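Exotoxin 6 (Staphylococcus aureus subsp. aureus Mu50, PDB 4ZYS) is a superantigen-like exotoxin that probably binds host molecules, possibly glycans, as related staphylococcal proteins do. Local coordinates at residues A[47-52]-A[82-87]; A[157-162]-A[190-195]; A[19-24]-A[134-139]; A[100-105]-A[122-127]. One frame throughout, in Å; residues are numbered along the deposited sequence.

The four contacts span a two-domain chain. Contact 1 lies in the OB-fold domain and joins two parallel strands of its mixed sheet. Contact 2, in the beta-grasp domain, pairs antiparallel strands about 30 Å away between centres, on the opposite side of the chain's centre. Contact 3 sits between them, centre to centre about 15 Å from contact 1 and 18 Å from contact 2, and joins the domains by setting edge strand 21-24 of the first against helix 130-145 of the second. L137 of that helix packs on I157 and I192. Contact 4 (100-105 with 122-127) adjoins contact 2 at P105 and H103. Along the chain, contact 3 brackets contacts 1 and 4, while contact 2 follows.

Contact 1 of 4, residues A[47-52]-A[82-87]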
# COMPACT_ATOMS: atom_id res chain seq x y z
N GLN A 47 13.61 13.79 -7.97
CA GLN A 47 12.83 13.99 -6.74
C GLN A 47 13.39 13.06 -5.66
O GLN A 47 13.50 11.85 -5.88
CB GLN A 47 11.31 13.72 -6.96
CG GLN A 47 10.67 14.36 -8.21
CD GLN A 47 10.92 15.84 -8.33
OE1 GLN A 47 10.43 16.65 -7.55
NE2 GLN A 47 11.74 16.22 -9.29
N TYR A 48 13.76 13.62 -4.52
CA TYR A 48 14.31 12.85 -3.42
C TYR A 48 13.26 12.35 -2.45
O TYR A 48 12.41 13.12 -1.99
CB TYR A 48 15.30 13.71 -2.66
CG TYR A 48 16.46 12.90 -2.15
CD1 TYR A 48 17.60 12.71 -2.92
CD2 TYR A 48 16.43 12.33 -0.89
CE1 TYR A 48 18.67 11.97 -2.46
CE2 TYR A 48 17.51 11.59 -0.40
CZ TYR A 48 18.64 11.43 -1.19
OH TYR A 48 19.73 10.71 -0.75
N SER A 49 13.35 11.06 -2.10
CA SER A 49 12.48 10.44 -1.11
C SER A 49 13.30 9.68 -0.09
O SER A 49 14.20 8.93 -0.45
CB SER A 49 11.46 9.51 -1.74
OG SER A 49 10.58 10.25 -2.56
N GLN A 50 12.94 9.86 1.19
CA GLN A 50 13.51 9.13 2.31
C GLN A 50 12.38 8.24 2.77
O GLN A 50 11.31 8.75 3.09
CB GLN A 50 14.02 10.06 3.43
CG GLN A 50 14.70 9.30 4.55
CD GLN A 50 14.71 10.06 5.87
OE1 GLN A 50 13.67 10.37 6.45
NE2 GLN A 50 15.91 10.26 6.44
N ILE A 51 12.59 6.93 2.74
CA ILE A 51 11.54 5.99 3.10
C ILE A 51 11.90 5.24 4.37
O ILE A 51 12.93 4.56 4.42
CB ILE A 51 11.27 4.99 1.94
CG1 ILE A 51 11.11 5.68 0.56
CG2 ILE A 51 10.07 4.08 2.26
CD1 ILE A 51 11.21 4.72 -0.69
N SER A 52 11.01 5.28 5.37
CA SER A 52 11.17 4.50 6.60
C SER A 52 10.90 3.02 6.34
O SER A 52 9.87 2.67 5.76
CB SER A 52 10.23 4.99 7.69
OG SER A 52 10.68 6.23 8.19
N ALA A 82 10.73 20.01 0.19
CA ALA A 82 10.85 19.35 -1.12
C ALA A 82 10.98 17.81 -1.00
O ALA A 82 10.28 17.09 -1.72
CB ALA A 82 12.06 19.90 -1.86
N THR A 83 11.85 17.31 -0.07
CA THR A 83 12.09 15.89 0.14
C THR A 83 10.82 15.19 0.62
O THR A 83 10.12 15.70 1.49
CB THR A 83 13.26 15.67 1.15
OG1 THR A 83 14.43 16.32 0.66
CG2 THR A 83 13.57 14.21 1.40
N ASN A 84 10.52 14.03 0.02
CA ASN A 84 9.37 13.22 0.42
C ASN A 84 9.75 12.25 1.50
O ASN A 84 10.81 11.60 1.41
CB ASN A 84 8.81 12.42 -0.74
CG ASN A 84 8.49 13.17 -1.99
OD1 ASN A 84 7.94 14.28 -1.97
ND2 ASN A 84 8.74 12.49 -3.10
N TYR A 85 8.90 12.15 2.51
CA TYR A 85 9.08 11.21 3.61
C TYR A 85 7.94 10.22 3.51
O TYR A 85 6.79 10.59 3.68
CB TYR A 85 9.17 11.94 4.97
CG TYR A 85 10.37 12.87 5.06
CD1 TYR A 85 11.65 12.37 5.24
CD2 TYR A 85 10.22 14.25 4.92
CE1 TYR A 85 12.76 13.21 5.26
CE2 TYR A 85 11.32 15.10 4.94
CZ TYR A 85 12.59 14.58 5.12
OH TYR A 85 13.69 15.39 5.21
N SER A 86 8.25 8.99 3.16
CA SER A 86 7.26 7.95 2.98
C SER A 86 7.57 6.77 3.91
O SER A 86 8.66 6.71 4.45
CB SER A 86 7.21 7.53 1.51
OG SER A 86 6.07 6.72 1.25
N ILE A 87 6.57 5.89 4.15
CA ILE A 87 6.72 4.74 5.04
C ILE A 87 6.40 3.47 4.28
O ILE A 87 5.30 3.37 3.73
CB ILE A 87 5.81 4.88 6.30
CG1 ILE A 87 6.08 6.22 7.03
CG2 ILE A 87 5.96 3.66 7.24
CD1 ILE A 87 5.04 6.61 8.04
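Q50 and Y85, on neighbouring parallel strands, cross obliquely, and the glutamine meets the edge of the tyrosine ring. Its CB lies 3.8 Å from Y85 CD1. CG stands anti to the backbone N (chi1 -176°), and the chain runs on extended, bringing the amide carbon CD to the ring's edge, in its plane. In one of two conformers of Y85, OE1 comes within 3.1 Å of Y85 CD1, with amide and ring planes 67° apart. NE2 turns to the hydroxyl of Y32, while Y85 OH bonds Q81, so Q50 NE2 and Y85 OH each find a partner outside the pair.

On the other side of the sheet, N84 ND2 donates to S49 OG at 2.9 Å, with the hydroxyl oxygen close to the amide plane; N84 OD1 is taken by R75. Between the strands the backbone bonds alternate: N84 N to Y48 O, Q50 N to N84 O at 2.8 Å, S86 N to Q50 O, and S52 N to S86 O. Y48 and T83 run side by side, CD2 to CG2 4.1 Å.

This pairing matches the parallel strand pair that closes an OB barrel. Strand 37-44 continues the sheet beyond 47-52, with Q50 and S52 touching Y39. I51, S49 and S86 pack on I73 of strand 69-74, which flanks 84-92 on its other side.

Contact 2 of 4, residues A[157-162]-A[190-195]; sequences ITITMK and QKILVE
T160 O is gripped by two backbone donors of the facing strand: Q190 N at 2.8 Å, in the carbonyl plane, and the longer K191 N at 3.3 Å, tilted from it. Q190 and K191 thus both face T160, which makes a classic beta bulge. T160 N returns a bond to K191 O, and beyond it T158 and L193 form a hydrogen-bonded pair, T158 N meeting L193 O at 2.8 Å.

At the bulge end K162 and Q190 cross at about a right angle. K162 CG lies 3.6 Å from Q190 CG, and the bend at chi4 brings NZ to Q190 OE1, where it donates a hydrogen bond of 2.8 Å from above the plane of that amide. A water bridges T158 OG1 and E195 OE1 at the opposite end.

The buried face is aliphatic. I157 and V194 lie side by side, CG1 to CG1 4.1 Å, and I159 CG1 approaches I192 CG1 at 4.3 Å. Helix 130-145 covers this face, L137 touching both I157 and I192. The helix across the sheet, with 189-196 between parallel 106-111 and antiparallel 155-161, and 166-170 beyond, fits the beta-grasp fold of this domain.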
# COMPACT_ATOMS: atom_id res chain seq x y z
N ILE A 157 -11.21 -4.47 4.47
CA ILE A 157 -10.62 -5.06 3.28
C ILE A 157 -10.17 -6.47 3.68
O ILE A 157 -9.50 -6.60 4.69
CB ILE A 157 -9.45 -4.24 2.66
CG1 ILE A 157 -9.93 -2.90 2.10
CG2 ILE A 157 -8.72 -5.06 1.57
CD1 ILE A 157 -8.80 -1.85 2.01
N THR A 158 -10.53 -7.52 2.90
CA THR A 158 -10.10 -8.89 3.18
C THR A 158 -9.37 -9.40 1.93
O THR A 158 -9.95 -9.46 0.85
CB THR A 158 -11.26 -9.77 3.65
OG1 THR A 158 -11.95 -9.08 4.69
CG2 THR A 158 -10.81 -11.11 4.18
N ILE A 159 -8.06 -9.68 2.06
CA ILE A 159 -7.22 -10.21 0.99
C ILE A 159 -7.01 -11.70 1.30
O ILE A 159 -6.41 -12.04 2.32
CB ILE A 159 -5.91 -9.39 0.79
CG1 ILE A 159 -6.26 -7.90 0.49
CG2 ILE A 159 -5.05 -9.99 -0.34
CD1 ILE A 159 -5.14 -6.87 0.69
N THR A 160 -7.57 -12.58 0.46
CA THR A 160 -7.45 -14.02 0.67
C THR A 160 -6.42 -14.60 -0.31
O THR A 160 -6.48 -14.34 -1.52
CB THR A 160 -8.83 -14.69 0.55
OG1 THR A 160 -9.73 -14.03 1.44
CG2 THR A 160 -8.78 -16.18 0.87
N MSE A 161 -5.48 -15.40 0.22
CA MSE A 161 -4.42 -16.06 -0.55
C MSE A 161 -4.88 -17.43 -1.02
O MSE A 161 -5.90 -17.91 -0.54
CB MSE A 161 -3.17 -16.19 0.32
CG MSE A 161 -2.79 -14.88 1.04
SE MSE A 161 -2.63 -13.38 -0.15
CE MSE A 161 -0.98 -13.88 -0.90
N LYS A 162 -4.12 -18.06 -1.97
CA LYS A 162 -4.43 -19.40 -2.49
C LYS A 162 -4.41 -20.43 -1.39
O LYS A 162 -5.21 -21.36 -1.43
CB LYS A 162 -3.48 -19.85 -3.63
CG LYS A 162 -3.32 -18.81 -4.74
CD LYS A 162 -3.28 -19.40 -6.15
CE LYS A 162 -3.20 -18.32 -7.21
NZ LYS A 162 -4.29 -17.30 -7.13
N GLN A 190 -5.86 -14.57 -4.27
CA GLN A 190 -7.00 -15.22 -4.92
C GLN A 190 -8.26 -14.34 -5.01
O GLN A 190 -8.89 -14.26 -6.08
CB GLN A 190 -7.38 -16.52 -4.19
CG GLN A 190 -6.71 -17.75 -4.74
CD GLN A 190 -7.28 -18.27 -6.03
OE1 GLN A 190 -7.06 -17.70 -7.10
NE2 GLN A 190 -7.93 -19.43 -5.96
N LYS A 191 -8.67 -13.76 -3.86
CA LYS A 191 -9.88 -12.97 -3.71
C LYS A 191 -9.61 -11.74 -2.89
O LYS A 191 -8.80 -11.78 -1.96
CB LYS A 191 -10.97 -13.79 -2.98
CG LYS A 191 -11.68 -14.86 -3.77
CD LYS A 191 -12.81 -15.41 -2.90
CE LYS A 191 -13.98 -15.95 -3.69
NZ LYS A 191 -15.10 -16.37 -2.80
N ILE A 192 -10.33 -10.66 -3.19
CA ILE A 192 -10.30 -9.41 -2.45
C ILE A 192 -11.75 -8.98 -2.23
O ILE A 192 -12.58 -9.01 -3.15
CB ILE A 192 -9.44 -8.29 -3.10
CG1 ILE A 192 -7.98 -8.74 -3.34
CG2 ILE A 192 -9.48 -6.97 -2.25
CD1 ILE A 192 -7.17 -7.78 -4.32
N LEU A 193 -12.05 -8.59 -1.00
CA LEU A 193 -13.35 -8.08 -0.64
C LEU A 193 -13.16 -6.76 0.03
O LEU A 193 -12.36 -6.66 0.95
CB LEU A 193 -14.12 -9.09 0.28
CG LEU A 193 -15.51 -8.62 0.79
CD1 LEU A 193 -16.50 -8.48 -0.37
CD2 LEU A 193 -16.06 -9.55 1.84
N VAL A 194 -13.88 -5.72 -0.43
CA VAL A 194 -13.90 -4.40 0.21
C VAL A 194 -15.32 -4.22 0.72
O VAL A 194 -16.22 -4.09 -0.09
CB VAL A 194 -13.44 -3.23 -0.70
CG1 VAL A 194 -13.39 -1.93 0.09
CG2 VAL A 194 -12.09 -3.51 -1.36
N GLU A 195 -15.53 -4.29 2.03
CA GLU A 195 -16.85 -4.10 2.66
C GLU A 195 -16.94 -2.71 3.24
O GLU A 195 -16.07 -2.34 4.04
CB GLU A 195 -17.10 -5.11 3.81
CG GLU A 195 -17.46 -6.51 3.39
CD GLU A 195 -17.46 -7.52 4.53
OE1 GLU A 195 -16.37 -7.80 5.10
OE2 GLU A 195 -18.55 -8.04 4.84
O HOH W 1 -13.92 -7.46 3.81

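Contact 3 of 4, residues A[19-24]-A[134-139]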
# COMPACT_ATOMS: atom_id res chain seq x y z
N LYS A 19 -4.01 11.49 -1.70
CA LYS A 19 -2.66 12.04 -1.93
C LYS A 19 -2.03 11.45 -3.20
O LYS A 19 -2.14 10.24 -3.41
CB LYS A 19 -1.74 11.76 -0.73
CG LYS A 19 -2.00 12.63 0.48
CD LYS A 19 -1.19 12.14 1.67
CE LYS A 19 -1.05 13.14 2.79
NZ LYS A 19 0.21 13.92 2.68
N PRO A 20 -1.39 12.26 -4.07
CA PRO A 20 -0.76 11.69 -5.28
C PRO A 20 0.32 10.66 -4.92
O PRO A 20 1.04 10.81 -3.95
CB PRO A 20 -0.16 12.90 -5.99
CG PRO A 20 -0.82 14.10 -5.37
CD PRO A 20 -1.11 13.71 -3.96
N VAL A 21 0.42 9.61 -5.72
CA VAL A 21 1.37 8.54 -5.47
C VAL A 21 2.56 8.57 -6.46
O VAL A 21 2.39 8.90 -7.62
CB VAL A 21 0.58 7.20 -5.51
CG1 VAL A 21 1.43 6.05 -6.03
CG2 VAL A 21 0.01 6.88 -4.13
N LEU A 22 3.76 8.24 -5.98
CA LEU A 22 4.95 8.14 -6.81
C LEU A 22 5.38 6.69 -6.79
O LEU A 22 5.79 6.19 -5.75
CB LEU A 22 6.06 9.09 -6.32
CG LEU A 22 7.39 9.04 -7.08
CD1 LEU A 22 7.18 9.27 -8.60
CD2 LEU A 22 8.43 10.03 -6.49
N GLU A 23 5.21 5.98 -7.91
CA GLU A 23 5.61 4.58 -7.96
C GLU A 23 6.52 4.33 -9.14
O GLU A 23 6.29 4.87 -10.21
CB GLU A 23 4.43 3.59 -7.95
CG GLU A 23 3.27 3.87 -8.89
CD GLU A 23 2.39 2.66 -9.15
OE1 GLU A 23 2.49 1.67 -8.38
OE2 GLU A 23 1.61 2.68 -10.13
N ARG A 24 7.60 3.57 -8.91
CA ARG A 24 8.57 3.19 -9.93
C ARG A 24 9.10 1.81 -9.66
O ARG A 24 9.33 1.45 -8.51
CB ARG A 24 9.75 4.17 -10.01
CG ARG A 24 9.47 5.54 -10.60
CD ARG A 24 9.12 5.61 -12.09
NE ARG A 24 8.92 7.00 -12.50
CZ ARG A 24 7.79 7.68 -12.33
NH1 ARG A 24 6.73 7.11 -11.78
NH2 ARG A 24 7.70 8.94 -12.73
N ASP A 134 -3.52 -1.46 -0.06
CA ASP A 134 -4.36 -0.64 0.83
C ASP A 134 -4.77 0.66 0.12
O ASP A 134 -5.97 0.92 0.01
CB ASP A 134 -3.62 -0.34 2.14
CG ASP A 134 -4.31 0.63 3.07
OD1 ASP A 134 -5.40 0.29 3.59
OD2 ASP A 134 -3.74 1.70 3.33
N TYR A 135 -3.80 1.39 -0.44
CA TYR A 135 -4.08 2.64 -1.12
C TYR A 135 -4.98 2.45 -2.34
O TYR A 135 -5.95 3.19 -2.49
CB TYR A 135 -2.78 3.34 -1.55
CG TYR A 135 -3.03 4.68 -2.20
CD1 TYR A 135 -3.30 4.78 -3.56
CD2 TYR A 135 -2.97 5.85 -1.46
CE1 TYR A 135 -3.55 6.02 -4.16
CE2 TYR A 135 -3.23 7.10 -2.04
CZ TYR A 135 -3.51 7.17 -3.40
OH TYR A 135 -3.76 8.37 -4.01
N ARG A 136 -4.62 1.52 -3.24
CA ARG A 136 -5.34 1.30 -4.49
C ARG A 136 -6.76 0.77 -4.27
O ARG A 136 -7.67 1.13 -5.02
CB ARG A 136 -4.56 0.37 -5.43
CG ARG A 136 -3.22 0.94 -5.91
CD ARG A 136 -3.42 2.15 -6.83
NE ARG A 136 -2.17 2.59 -7.44
CZ ARG A 136 -1.98 3.81 -7.94
NH1 ARG A 136 -2.93 4.73 -7.86
NH2 ARG A 136 -0.83 4.11 -8.50
N LEU A 137 -6.97 -0.04 -3.23
CA LEU A 137 -8.32 -0.55 -2.98
C LEU A 137 -9.21 0.56 -2.36
O LEU A 137 -10.37 0.72 -2.74
CB LEU A 137 -8.29 -1.81 -2.12
CG LEU A 137 -7.69 -3.07 -2.82
CD1 LEU A 137 -7.29 -4.12 -1.81
CD2 LEU A 137 -8.61 -3.62 -3.88
N ARG A 138 -8.63 1.37 -1.47
CA ARG A 138 -9.33 2.49 -0.86
C ARG A 138 -9.63 3.56 -1.93
O ARG A 138 -10.71 4.10 -1.90
CB ARG A 138 -8.53 3.07 0.33
CG ARG A 138 -8.47 2.10 1.54
CD ARG A 138 -8.20 2.83 2.83
NE ARG A 138 -7.53 1.98 3.81
CZ ARG A 138 -7.59 2.14 5.13
NH1 ARG A 138 -8.34 3.10 5.65
NH2 ARG A 138 -6.91 1.34 5.94
N GLU A 139 -8.73 3.77 -2.91
CA GLU A 139 -8.89 4.71 -4.04
C GLU A 139 -10.12 4.36 -4.89
O GLU A 139 -10.90 5.24 -5.23
CB GLU A 139 -7.62 4.69 -4.92
CG GLU A 139 -7.65 5.64 -6.11
CD GLU A 139 -6.36 5.64 -6.90
OE1 GLU A 139 -5.80 4.55 -7.14
OE2 GLU A 139 -5.92 6.75 -7.30
O HOH W 2 -0.39 0.41 -7.97
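The Y135 ring carries V21 CG2 over the centre of one face, 3.7 Å from the centroid and 14° off the ring normal: a CH-pi contact. The valine and tyrosine side chains slide past each other in opposite directions. At the ring's far end Y135 OH lies 2.5 Å from K19 O, a distance so short that it is best treated with caution.

The second flat group, the R136 guanidinium, is met around its edge. E23 comes tip to tip with it, OE2 3.3 Å from NH2, a weak hydrogen bond within a salt bridge; carboxylate and guanidinium planes are 68° apart. On NH1 the guanidinium is held more firmly by E139 OE1, 3.0 Å away and near its plane. NE donates to a water at 2.9 Å, and that water also reaches E23 OE1. E139 and the water thus hold the guanidinium, with a weaker pull from E23, and the two carboxylates would partly offset its charge.

F72 and L74 of strand 69-74 line the apolar part, touching V21 and Y135 respectively. The arrangement is an interdomain seam: the edge strand of the OB fold rests on the beta-grasp helix, consistent with the two-domain architecture of these toxins.

Contact 4 of 4, residues A[100-105]-A[122-127]; sequences DYIHTP and QIYKED
H103 and I123 form a single antiparallel bridge between two irregular segments, and both of its backbone bonds are present. I123 N donates to H103 O at 2.7 Å, nearly straight at 173°, while H103 N donates to I123 O at 2.8 Å with a more bent 142°.

Side chains close in around the bridge. I102 lies alongside Y124, its CG1 in the plane of the ring at the edge, 3.9 Å from CD1. The same rim meets Y101 O, which is 3.6 Å from Y124 CD1 and also receives a CA-H...O contact from Y124. I102 CG2 stands 4.0 Å from Q122 OE1. P105 crosses I123 at about a right angle, its CD 4.0 Å from I123 CG1.

One step outward, Y124 OH donates to Q122 OE1 at 2.8 Å, tying the two residues that flank I102. H103 NE2 bonds to I189 O, Y101 sets its ring edge-to-face with F98, and N94 bonds both Y124 O and E126 N. The contact pairs the segment leading into strand 106-111 with the one leading into 127-129, beside the beta-grasp sheet and helix: I123 touches L133 of helix 130-145, and P105 touches I192.

The chemistry is therefore divided: two backbone bonds fix the register, aliphatic and aromatic carbon packs around them, and hydrogen bonds to I189 and N94 tie the segments to their surroundings.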
# COMPACT_ATOMS: atom_id res chain seq x y z
N ASP A 100 6.26 -9.06 -17.79
CA ASP A 100 4.94 -8.79 -18.37
C ASP A 100 3.78 -9.41 -17.54
O ASP A 100 2.65 -9.45 -18.04
CB ASP A 100 4.88 -9.32 -19.81
CG ASP A 100 5.16 -10.81 -19.99
OD1 ASP A 100 5.32 -11.52 -18.95
OD2 ASP A 100 5.22 -11.28 -21.16
N TYR A 101 4.07 -9.87 -16.31
CA TYR A 101 3.12 -10.56 -15.44
C TYR A 101 1.82 -9.78 -15.13
O TYR A 101 1.84 -8.62 -14.74
CB TYR A 101 3.80 -10.97 -14.13
CG TYR A 101 2.91 -11.77 -13.21
CD1 TYR A 101 2.53 -13.07 -13.53
CD2 TYR A 101 2.46 -11.23 -12.01
CE1 TYR A 101 1.72 -13.82 -12.68
CE2 TYR A 101 1.64 -11.96 -11.16
CZ TYR A 101 1.28 -13.26 -11.49
OH TYR A 101 0.47 -13.97 -10.64
N ILE A 102 0.67 -10.46 -15.34
CA ILE A 102 -0.67 -9.96 -15.02
C ILE A 102 -1.39 -11.06 -14.26
O ILE A 102 -1.37 -12.23 -14.66
CB ILE A 102 -1.51 -9.46 -16.25
CG1 ILE A 102 -0.72 -8.43 -17.08
CG2 ILE A 102 -2.87 -8.83 -15.81
CD1 ILE A 102 -0.86 -8.60 -18.48
N HIS A 103 -2.02 -10.68 -13.14
CA HIS A 103 -2.80 -11.57 -12.29
C HIS A 103 -4.10 -10.88 -11.95
O HIS A 103 -4.07 -9.72 -11.55
CB HIS A 103 -2.02 -11.94 -11.02
CG HIS A 103 -2.67 -13.01 -10.23
ND1 HIS A 103 -2.71 -14.32 -10.69
CD2 HIS A 103 -3.32 -12.94 -9.05
CE1 HIS A 103 -3.37 -15.00 -9.76
NE2 HIS A 103 -3.77 -14.21 -8.77
N THR A 104 -5.24 -11.55 -12.14
CA THR A 104 -6.53 -10.92 -11.91
C THR A 104 -7.26 -11.64 -10.79
O THR A 104 -8.06 -12.54 -11.05
CB THR A 104 -7.35 -10.83 -13.20
OG1 THR A 104 -7.63 -12.15 -13.66
CG2 THR A 104 -6.65 -10.05 -14.29
N PRO A 105 -7.01 -11.27 -9.53
CA PRO A 105 -7.77 -11.91 -8.44
C PRO A 105 -9.23 -11.45 -8.48
O PRO A 105 -9.55 -10.48 -9.19
CB PRO A 105 -7.05 -11.41 -7.18
CG PRO A 105 -6.50 -10.07 -7.57
CD PRO A 105 -6.12 -10.20 -9.02
N GLN A 122 -6.20 -5.70 -11.64
CA GLN A 122 -4.99 -6.32 -12.20
C GLN A 122 -3.77 -6.13 -11.30
O GLN A 122 -3.46 -4.99 -10.94
CB GLN A 122 -4.69 -5.78 -13.63
CG GLN A 122 -5.85 -5.97 -14.58
CD GLN A 122 -5.56 -5.87 -16.05
OE1 GLN A 122 -4.56 -5.33 -16.52
NE2 GLN A 122 -6.46 -6.43 -16.80
N ILE A 123 -3.09 -7.23 -10.93
CA ILE A 123 -1.85 -7.27 -10.13
C ILE A 123 -0.68 -7.51 -11.11
O ILE A 123 -0.76 -8.44 -11.91
CB ILE A 123 -1.89 -8.34 -8.99
CG1 ILE A 123 -2.95 -8.03 -7.89
CG2 ILE A 123 -0.51 -8.59 -8.34
CD1 ILE A 123 -2.72 -6.80 -7.11
N TYR A 124 0.38 -6.69 -11.05
CA TYR A 124 1.52 -6.85 -11.95
C TYR A 124 2.79 -7.28 -11.19
O TYR A 124 3.81 -7.63 -11.81
CB TYR A 124 1.78 -5.53 -12.71
CG TYR A 124 0.54 -4.97 -13.38
CD1 TYR A 124 -0.03 -5.61 -14.49
CD2 TYR A 124 -0.10 -3.84 -12.89
CE1 TYR A 124 -1.17 -5.10 -15.11
CE2 TYR A 124 -1.23 -3.31 -13.51
CZ TYR A 124 -1.77 -3.95 -14.61
OH TYR A 124 -2.89 -3.44 -15.21
N LYS A 125 2.72 -7.30 -9.85
CA LYS A 125 3.90 -7.55 -9.05
C LYS A 125 3.91 -8.88 -8.30
O LYS A 125 2.92 -9.29 -7.71
CB LYS A 125 4.08 -6.40 -8.06
CG LYS A 125 4.75 -5.19 -8.73
CD LYS A 125 4.82 -3.90 -7.86
CE LYS A 125 5.43 -4.05 -6.48
NZ LYS A 125 6.77 -4.73 -6.52
N GLU A 126 5.10 -9.51 -8.28
CA GLU A 126 5.34 -10.75 -7.52
C GLU A 126 5.40 -10.44 -6.03
O GLU A 126 4.90 -11.19 -5.19
CB GLU A 126 6.67 -11.38 -7.93
CG GLU A 126 6.70 -11.98 -9.31
CD GLU A 126 8.05 -12.61 -9.54
OE1 GLU A 126 8.29 -13.71 -8.98
OE2 GLU A 126 8.90 -11.97 -10.18
N ASP A 127 6.07 -9.35 -5.70
CA ASP A 127 6.23 -8.90 -4.34
C ASP A 127 5.46 -7.58 -4.22
O ASP A 127 5.95 -6.56 -4.68
CB ASP A 127 7.73 -8.75 -4.03
CG ASP A 127 8.02 -8.52 -2.56
OD1 ASP A 127 7.24 -8.99 -1.73
OD2 ASP A 127 9.03 -7.84 -2.26